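Local coordinates for Tat-secreted protein Rv2525c (Mycobacterium tuberculosis, PDB 4PMQ) that may act as a peptidoglycan hydrolase with glycosidase activity and shows esterase activity toward p-nitrophenyl esters in vitro, at residues H135-I147 with G156-Y170. Sequence-based numbering, arbitrary orientation.
Sequences HQRTGVYANSKTI and GSYFWQHNWGSPKGY
Val140 and Ala142 carry the parallel ladder between strands 138-142 and 158-161: Val140 N donates to Tyr158 O, Val140 O accepts from Trp160 N (2.8 Å), Ala142 N binds Trp160 O, and Ala142 O takes His162 N. At the entry, Ser157 N meets Thr138 O at 2.8 Å, while the Ser157 hydroxyl donates to His135 O from the face away from Thr138 N.

Past the strand ends, Ser166 OG bridges the two segments, donating to His162 O and accepting from Ser144 N at 2.8 Å. Asn143 works in two directions: with CG tucked between backbone N and carbonyl carbon (chi1 62°), OD1 caps the helix through Thr146 N, and ND2 reaches a lone pair of Trp164 O at 3.0 Å.

Among the rings, Tyr141 turns its edge onto the face of Trp160, planes at 54°; Tyr141 CD1 lies 3.4 Å from Trp160 CD2. His162 CD2 sits over one face of the Tyr141 ring, toward its rim. Tyr141 OH bonds Gln179, Trp160 NE1 Asn195 and His162 NE2 Ile109 O. On the sheet face carrying Val140 and Phe159, Ile147 CG2 packs on Phe159 CB at 3.9 Å.

This is a beta-alpha-beta crossover through helix 144-153, consistent with the TIM-barrel clan; strands 105-108 and 177-181 flank the pair, and the Val140 side chain touches Leu126 of helix 115-133.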
ATOM      1  N   HIS A 135      11.657   9.552  -5.610  1.00  6.47           N
ATOM      2  CA  HIS A 135      11.953   8.171  -5.961  1.00  6.66           C
ATOM      3  C   HIS A 135      12.077   7.307  -4.692  1.00  8.98           C
ATOM      4  O   HIS A 135      11.479   6.222  -4.625  1.00  9.38           O
ATOM      5  CB  HIS A 135      13.257   8.123  -6.758  1.00  7.42           C
ATOM      6  CG  HIS A 135      13.742   6.729  -7.020  1.00 10.83           C
ATOM      7  ND1 HIS A 135      13.120   5.920  -7.956  1.00 12.64           N
ATOM      8  CD2 HIS A 135      14.805   6.068  -6.501  1.00 12.31           C
ATOM      9  CE1 HIS A 135      13.794   4.774  -7.949  1.00 11.19           C
ATOM     10  NE2 HIS A 135      14.824   4.819  -7.097  1.00 11.62           N
ATOM     11  N   GLN A 136      12.861   7.779  -3.704  1.00  7.76           N
ATOM     12  CA  GLN A 136      13.108   6.992  -2.482  1.00  8.53           C
ATOM     13  C   GLN A 136      11.820   6.706  -1.670  1.00 11.06           C
ATOM     14  O   GLN A 136      11.787   5.725  -0.922  1.00 11.44           O
ATOM     15  CB  GLN A 136      14.148   7.688  -1.602  1.00 10.89           C
ATOM     16  CG  GLN A 136      15.558   7.404  -2.103  1.00 25.15           C
ATOM     17  CD  GLN A 136      16.633   7.898  -1.152  1.00 48.46           C
ATOM     18  OE1 GLN A 136      16.588   7.674   0.060  1.00 46.41           O
ATOM     19  NE2 GLN A 136      17.652   8.540  -1.688  1.00 39.26           N
ATOM     20  N   ARG A 137      10.776   7.534  -1.838  1.00  6.99           N
ATOM     21  CA  ARG A 137       9.526   7.366  -1.098  1.00  6.21           C
ATOM     22  C   ARG A 137       8.443   6.661  -1.901  1.00 10.09           C
ATOM     23  O   ARG A 137       7.368   6.434  -1.373  1.00  9.44           O
ATOM     24  CB  ARG A 137       8.963   8.738  -0.668  1.00  5.58           C
ATOM     25  CG  ARG A 137       9.801   9.465   0.367  1.00  4.84           C
ATOM     26  CD  ARG A 137       8.977  10.636   0.924  1.00  6.27           C
ATOM     27  NE  ARG A 137       7.901  10.147   1.800  1.00  8.57           N
ATOM     28  CZ  ARG A 137       6.846  10.870   2.172  1.00 13.75           C
ATOM     29  NH1 ARG A 137       6.665  12.091   1.689  1.00 11.64           N
ATOM     30  NH2 ARG A 137       5.940  10.356   2.998  1.00  7.82           N
ATOM     31  N   THR A 138       8.708   6.332  -3.173  1.00  5.86           N
ATOM     32  CA  THR A 138       7.675   5.759  -4.013  1.00  5.15           C
ATOM     33  C   THR A 138       7.651   4.243  -3.852  1.00  9.46           C
ATOM     34  O   THR A 138       8.583   3.556  -4.267  1.00  7.88           O
ATOM     35  CB  THR A 138       7.872   6.222  -5.473  1.00  9.58           C
ATOM     36  OG1 THR A 138       7.730   7.651  -5.504  1.00  7.52           O
ATOM     37  CG2 THR A 138       6.822   5.624  -6.431  1.00  7.32           C
ATOM     38  N   GLY A 139       6.539   3.748  -3.314  1.00  5.50           N
ATOM     39  CA  GLY A 139       6.299   2.318  -3.199  1.00  5.04           C
ATOM     40  C   GLY A 139       5.291   1.911  -4.254  1.00  7.94           C
ATOM     41  O   GLY A 139       4.486   2.731  -4.727  1.00  6.73           O
ATOM     42  N   VAL A 140       5.304   0.623  -4.616  1.00  5.51           N
ATOM     43  CA  VAL A 140       4.370   0.122  -5.615  1.00  5.79           C
ATOM     44  C   VAL A 140       3.750  -1.179  -5.128  1.00  6.96           C
ATOM     45  O   VAL A 140       4.490  -2.137  -4.886  1.00  6.75           O
ATOM     46  CB  VAL A 140       5.058  -0.097  -7.011  1.00  8.90           C
ATOM     47  CG1 VAL A 140       4.017  -0.454  -8.087  1.00  8.84           C
ATOM     48  CG2 VAL A 140       5.848   1.143  -7.449  1.00  8.75           C
ATOM     49  N   TYR A 141       2.394  -1.219  -5.047  1.00  4.27           N
ATOM     50  CA  TYR A 141       1.613  -2.423  -4.758  1.00  4.63           C
ATOM     51  C   TYR A 141       1.167  -2.923  -6.123  1.00  6.38           C
ATOM     52  O   TYR A 141       0.412  -2.234  -6.810  1.00  7.07           O
ATOM     53  CB  TYR A 141       0.411  -2.116  -3.833  1.00  4.96           C
ATOM     54  CG  TYR A 141      -0.643  -3.206  -3.752  1.00  5.52           C
ATOM     55  CD1 TYR A 141      -0.433  -4.361  -2.988  1.00  6.59           C
ATOM     56  CD2 TYR A 141      -1.870  -3.065  -4.394  1.00  6.78           C
ATOM     57  CE1 TYR A 141      -1.437  -5.322  -2.840  1.00  7.33           C
ATOM     58  CE2 TYR A 141      -2.853  -4.052  -4.310  1.00  7.64           C
ATOM     59  CZ  TYR A 141      -2.640  -5.168  -3.518  1.00 11.14           C
ATOM     60  OH  TYR A 141      -3.653  -6.087  -3.398  1.00  9.11           O
ATOM     61  N   ALA A 142       1.673  -4.072  -6.556  1.00  5.04           N
ATOM     62  CA  ALA A 142       1.356  -4.578  -7.897  1.00  4.88           C
ATOM     63  C   ALA A 142       1.643  -6.062  -7.941  1.00  7.66           C
ATOM     64  O   ALA A 142       2.309  -6.561  -7.014  1.00  6.37           O
ATOM     65  CB  ALA A 142       2.221  -3.854  -8.936  1.00  4.77           C
ATOM     66  N   ASN A 143       1.260  -6.749  -9.052  1.00  6.01           N
ATOM     67  CA  ASN A 143       1.630  -8.168  -9.178  1.00  5.50           C
ATOM     68  C   ASN A 143       3.149  -8.252  -9.530  1.00  7.49           C
ATOM     69  O   ASN A 143       3.818  -7.209  -9.748  1.00  6.89           O
ATOM     70  CB  ASN A 143       0.763  -8.878 -10.209  1.00  6.92           C
ATOM     71  CG  ASN A 143       0.897  -8.321 -11.608  1.00  9.51           C
ATOM     72  OD1 ASN A 143       1.982  -7.881 -12.041  1.00  7.97           O
ATOM     73  ND2 ASN A 143      -0.157  -8.437 -12.405  1.00  8.74           N
ATOM     74  N   SER A 144       3.708  -9.467  -9.510  1.00  6.56           N
ATOM     75  CA  SER A 144       5.148  -9.635  -9.709  1.00  6.14           C
ATOM     76  C   SER A 144       5.613  -9.249 -11.111  1.00  7.87           C
ATOM     77  O   SER A 144       6.759  -8.802 -11.244  1.00  7.31           O
ATOM     78  CB  SER A 144       5.573 -11.059  -9.371  1.00  6.63           C
ATOM     79  OG  SER A 144       4.969 -11.982 -10.245  1.00  7.50           O
ATOM     80  N   LYS A 145       4.736  -9.394 -12.131  1.00  5.37           N
ATOM     81  CA  LYS A 145       5.051  -8.991 -13.507  0.50  5.66           C
ATOM     82  C   LYS A 145       5.255  -7.470 -13.580  1.00  8.70           C
ATOM     83  O   LYS A 145       6.201  -6.986 -14.228  1.00  8.92           O
ATOM     84  CB  LYS A 145       3.922  -9.421 -14.453  0.50  8.68           C
ATOM     85  CG  LYS A 145       4.237  -9.131 -15.921  0.50 23.65           C
ATOM     86  CD  LYS A 145       3.231  -9.782 -16.865  0.50 36.03           C
ATOM     87  CE  LYS A 145       3.756  -9.964 -18.275  0.50 46.10           C
ATOM     88  NZ  LYS A 145       5.079 -10.653 -18.337  0.50 49.05           N
ATOM     89  N   THR A 146       4.355  -6.728 -12.939  1.00  5.65           N
ATOM     90  CA  THR A 146       4.380  -5.262 -12.930  1.00  4.71           C
ATOM     91  C   THR A 146       5.577  -4.769 -12.097  1.00  7.45           C
ATOM     92  O   THR A 146       6.249  -3.796 -12.478  1.00  7.17           O
ATOM     93  CB  THR A 146       3.016  -4.720 -12.439  1.00  5.24           C
ATOM     94  OG1 THR A 146       1.983  -5.205 -13.314  1.00  6.36           O
ATOM     95  CG2 THR A 146       2.972  -3.172 -12.463  1.00  7.95           C
ATOM     96  N   ILE A 147       5.845  -5.449 -10.969  1.00  4.79           N
ATOM     97  CA  ILE A 147       7.011  -5.135 -10.156  1.00  4.37           C
ATOM     98  C   ILE A 147       8.259  -5.298 -11.026  1.00  8.78           C
ATOM     99  O   ILE A 147       9.112  -4.407 -11.043  1.00  6.99           O
ATOM    100  CB  ILE A 147       7.073  -6.011  -8.884  1.00  5.68           C
ATOM    101  CG1 ILE A 147       6.011  -5.535  -7.857  1.00  5.62           C
ATOM    102  CG2 ILE A 147       8.479  -5.980  -8.261  1.00  6.99           C
ATOM    103  CD1 ILE A 147       5.812  -6.564  -6.735  1.00  8.36           C
ATOM    104  N   GLY A 156      10.175   3.455  -8.793  1.00  8.16           N
ATOM    105  CA  GLY A 156       9.846   3.039  -7.446  1.00  7.57           C
ATOM    106  C   GLY A 156      11.052   2.521  -6.681  1.00  9.56           C
ATOM    107  O   GLY A 156      12.069   2.119  -7.279  1.00  8.92           O
ATOM    108  N   SER A 157      10.919   2.486  -5.354  1.00  6.86           N
ATOM    109  CA  SER A 157      11.996   2.009  -4.478  1.00  7.16           C
ATOM    110  C   SER A 157      11.539   0.856  -3.596  1.00  9.05           C
ATOM    111  O   SER A 157      12.375   0.118  -3.078  1.00  8.81           O
ATOM    112  CB  SER A 157      12.522   3.153  -3.606  1.00 10.40           C
ATOM    113  OG  SER A 157      13.234   4.076  -4.419  1.00  8.61           O
ATOM    114  N   TYR A 158      10.217   0.766  -3.343  1.00  5.70           N
ATOM    115  CA  TYR A 158       9.640  -0.284  -2.488  1.00  4.99           C
ATOM    116  C   TYR A 158       8.588  -1.030  -3.281  1.00  6.04           C
ATOM    117  O   TYR A 158       7.840  -0.438  -4.064  1.00  6.50           O
ATOM    118  CB  TYR A 158       9.027   0.300  -1.217  1.00  4.76           C
ATOM    119  CG  TYR A 158      10.049   0.839  -0.234  1.00  5.09           C
ATOM    120  CD1 TYR A 158      10.557   0.031   0.774  1.00  5.60           C
ATOM    121  CD2 TYR A 158      10.455   2.179  -0.277  1.00  5.74           C
ATOM    122  CE1 TYR A 158      11.490   0.512   1.693  1.00  7.45           C
ATOM    123  CE2 TYR A 158      11.410   2.669   0.626  1.00  6.57           C
ATOM    124  CZ  TYR A 158      11.901   1.832   1.627  1.00  9.67           C
ATOM    125  OH  TYR A 158      12.799   2.257   2.578  1.00  9.46           O
ATOM    126  N   PHE A 159       8.522  -2.365  -3.063  1.00  5.15           N
ATOM    127  CA  PHE A 159       7.615  -3.188  -3.851  1.00  5.80           C
ATOM    128  C   PHE A 159       6.816  -4.127  -2.947  1.00  8.26           C
ATOM    129  O   PHE A 159       7.374  -4.825  -2.101  1.00  7.08           O
ATOM    130  CB  PHE A 159       8.449  -3.969  -4.891  1.00  6.22           C
ATOM    131  CG  PHE A 159       9.221  -3.023  -5.782  1.00  6.59           C
ATOM    132  CD1 PHE A 159       8.570  -2.289  -6.773  1.00  7.99           C
ATOM    133  CD2 PHE A 159      10.572  -2.769  -5.550  1.00  9.12           C
ATOM    134  CE1 PHE A 159       9.262  -1.356  -7.547  1.00  8.14           C
ATOM    135  CE2 PHE A 159      11.267  -1.822  -6.326  1.00 11.69           C
ATOM    136  CZ  PHE A 159      10.602  -1.114  -7.309  1.00  9.09           C
ATOM    137  N   TRP A 160       5.502  -4.122  -3.121  1.00  5.08           N
ATOM    138  CA  TRP A 160       4.587  -4.942  -2.332  1.00  5.43           C
ATOM    139  C   TRP A 160       3.807  -5.786  -3.305  1.00  8.38           C
ATOM    140  O   TRP A 160       3.029  -5.252  -4.101  1.00  7.26           O
ATOM    141  CB  TRP A 160       3.671  -4.020  -1.492  1.00  4.97           C
ATOM    142  CG  TRP A 160       2.559  -4.700  -0.747  1.00  5.91           C
ATOM    143  CD1 TRP A 160       2.451  -6.025  -0.431  1.00  8.95           C
ATOM    144  CD2 TRP A 160       1.405  -4.056  -0.190  1.00  5.92           C
ATOM    145  NE1 TRP A 160       1.291  -6.251   0.281  1.00  8.60           N
ATOM    146  CE2 TRP A 160       0.629  -5.056   0.443  1.00  9.05           C
ATOM    147  CE3 TRP A 160       0.967  -2.720  -0.136  1.00  6.63           C
ATOM    148  CZ2 TRP A 160      -0.613  -4.783   1.029  1.00  8.30           C
ATOM    149  CZ3 TRP A 160      -0.267  -2.450   0.435  1.00  7.16           C
ATOM    150  CH2 TRP A 160      -1.024  -3.465   1.048  1.00  8.30           C
ATOM    151  N   GLN A 161       4.109  -7.097  -3.324  1.00  5.75           N
ATOM    152  CA  GLN A 161       3.510  -7.972  -4.315  1.00  4.98           C
ATOM    153  C   GLN A 161       2.102  -8.409  -3.982  1.00  7.15           C
ATOM    154  O   GLN A 161       1.862  -8.883  -2.858  1.00  6.83           O
ATOM    155  CB  GLN A 161       4.374  -9.228  -4.508  1.00  6.47           C
ATOM    156  CG  GLN A 161       3.803 -10.176  -5.578  1.00 10.25           C
ATOM    157  CD  GLN A 161       4.660 -11.418  -5.690  1.00 12.61           C
ATOM    158  OE1 GLN A 161       5.882 -11.328  -5.595  1.00  7.43           O
ATOM    159  NE2 GLN A 161       4.035 -12.588  -5.812  1.00  8.52           N
ATOM    160  N   HIS A 162       1.200  -8.344  -4.990  1.00  6.22           N
ATOM    161  CA  HIS A 162      -0.128  -8.986  -4.906  1.00  6.33           C
ATOM    162  C   HIS A 162      -0.124 -10.155  -5.897  1.00  9.22           C
ATOM    163  O   HIS A 162       0.732 -10.214  -6.780  1.00  7.51           O
ATOM    164  CB  HIS A 162      -1.343  -8.066  -5.085  1.00  6.09           C
ATOM    165  CG  HIS A 162      -1.542  -7.452  -6.436  1.00  8.38           C
ATOM    166  ND1 HIS A 162      -1.964  -8.209  -7.535  1.00  9.73           N
ATOM    167  CD2 HIS A 162      -1.522  -6.146  -6.791  1.00  9.05           C
ATOM    168  CE1 HIS A 162      -2.171  -7.340  -8.516  1.00  7.98           C
ATOM    169  NE2 HIS A 162      -1.920  -6.087  -8.121  1.00  8.17           N
ATOM    170  N   ASN A 163      -1.050 -11.084  -5.747  1.00  7.85           N
ATOM    171  CA  ASN A 163      -1.017 -12.315  -6.540  1.00  7.21           C
ATOM    172  C   ASN A 163      -1.941 -12.348  -7.780  1.00 11.45           C
ATOM    173  O   ASN A 163      -2.037 -13.390  -8.438  1.00 12.51           O
ATOM    174  CB  ASN A 163      -1.342 -13.478  -5.612  1.00  7.81           C
ATOM    175  CG  ASN A 163      -0.193 -13.756  -4.665  1.00 17.45           C
ATOM    176  OD1 ASN A 163       0.928 -13.209  -4.817  1.00 10.31           O
ATOM    177  ND2 ASN A 163      -0.431 -14.634  -3.702  1.00 13.15           N
ATOM    178  N   TRP A 164      -2.570 -11.232  -8.128  1.00  8.15           N
ATOM    179  CA  TRP A 164      -3.440 -11.216  -9.293  1.00  9.60           C
ATOM    180  C   TRP A 164      -2.575 -10.973 -10.516  1.00 11.59           C
ATOM    181  O   TRP A 164      -2.267  -9.816 -10.828  1.00 11.46           O
ATOM    182  CB  TRP A 164      -4.521 -10.141  -9.114  1.00  9.20           C
ATOM    183  CG  TRP A 164      -5.464 -10.033 -10.282  1.00 11.10           C
ATOM    184  CD1 TRP A 164      -5.687 -10.967 -11.260  1.00 13.86           C
ATOM    185  CD2 TRP A 164      -6.333  -8.932 -10.573  1.00 11.84           C
ATOM    186  NE1 TRP A 164      -6.600 -10.484 -12.174  1.00 13.89           N
ATOM    187  CE2 TRP A 164      -7.068  -9.270 -11.734  1.00 15.13           C
ATOM    188  CE3 TRP A 164      -6.600  -7.706  -9.936  1.00 13.24           C
ATOM    189  CZ2 TRP A 164      -7.989  -8.384 -12.318  1.00 14.92           C
ATOM    190  CZ3 TRP A 164      -7.565  -6.870 -10.476  1.00 14.74           C
ATOM    191  CH2 TRP A 164      -8.243  -7.210 -11.656  1.00 15.25           C
ATOM    192  N   GLY A 165      -2.143 -12.062 -11.148  1.00  7.72           N
ATOM    193  CA  GLY A 165      -1.254 -11.959 -12.304  1.00  9.53           C
ATOM    194  C   GLY A 165       0.183 -12.287 -11.950  1.00 13.60           C
ATOM    195  O   GLY A 165       1.102 -11.980 -12.724  1.00 11.73           O
ATOM    196  N   SER A 166       0.388 -12.885 -10.749  1.00  8.47           N
ATOM    197  CA  SER A 166       1.708 -13.388 -10.341  1.00  6.89           C
ATOM    198  C   SER A 166       1.702 -14.924 -10.493  1.00  9.04           C
ATOM    199  O   SER A 166       0.656 -15.544 -10.269  1.00  9.61           O
ATOM    200  CB  SER A 166       2.013 -13.006  -8.893  1.00  8.81           C
ATOM    201  OG  SER A 166       2.088 -11.588  -8.741  1.00  9.63           O
ATOM    202  N   PRO A 167       2.845 -15.547 -10.852  1.00  7.66           N
ATOM    203  CA  PRO A 167       2.886 -17.031 -10.955  1.00  8.18           C
ATOM    204  C   PRO A 167       2.550 -17.693  -9.620  1.00 11.70           C
ATOM    205  O   PRO A 167       2.902 -17.150  -8.578  1.00  9.87           O
ATOM    206  CB  PRO A 167       4.348 -17.306 -11.347  1.00 10.05           C
ATOM    207  CG  PRO A 167       4.809 -16.035 -12.020  1.00 13.97           C
ATOM    208  CD  PRO A 167       4.156 -14.958 -11.191  1.00  9.10           C
ATOM    209  N   LYS A 168       1.844 -18.834  -9.630  1.00 12.21           N
ATOM    210  CA  LYS A 168       1.460 -19.510  -8.378  1.00 12.72           C
ATOM    211  C   LYS A 168       2.695 -19.822  -7.533  1.00 14.48           C
ATOM    212  O   LYS A 168       3.708 -20.277  -8.070  1.00 15.09           O
ATOM    213  CB  LYS A 168       0.682 -20.813  -8.674  1.00 16.99           C
ATOM    214  N   GLY A 169       2.601 -19.542  -6.232  1.00 12.59           N
ATOM    215  CA  GLY A 169       3.647 -19.832  -5.253  1.00 11.85           C
ATOM    216  C   GLY A 169       4.908 -19.004  -5.349  1.00 13.24           C
ATOM    217  O   GLY A 169       5.879 -19.273  -4.627  1.00 12.79           O
ATOM    218  N   TYR A 170       4.906 -17.977  -6.230  1.00  8.29           N
ATOM    219  CA  TYR A 170       6.094 -17.152  -6.472  1.00  8.01           C
ATOM    220  C   TYR A 170       6.162 -15.900  -5.611  1.00 10.01           C
ATOM    221  O   TYR A 170       5.177 -15.183  -5.462  1.00  9.23           O
ATOM    222  CB  TYR A 170       6.104 -16.713  -7.954  1.00  9.27           C
ATOM    223  CG  TYR A 170       7.311 -15.890  -8.373  1.00  8.51           C
ATOM    224  CD1 TYR A 170       8.579 -16.468  -8.466  1.00 10.32           C
ATOM    225  CD2 TYR A 170       7.171 -14.560  -8.754  1.00  8.84           C
ATOM    226  CE1 TYR A 170       9.681 -15.735  -8.918  1.00  9.89           C
ATOM    227  CE2 TYR A 170       8.273 -13.799  -9.151  1.00  9.62           C
ATOM    228  CZ  TYR A 170       9.523 -14.394  -9.248  1.00  9.02           C
ATOM    229  OH  TYR A 170      10.586 -13.673  -9.723  1.00  8.31           O
TER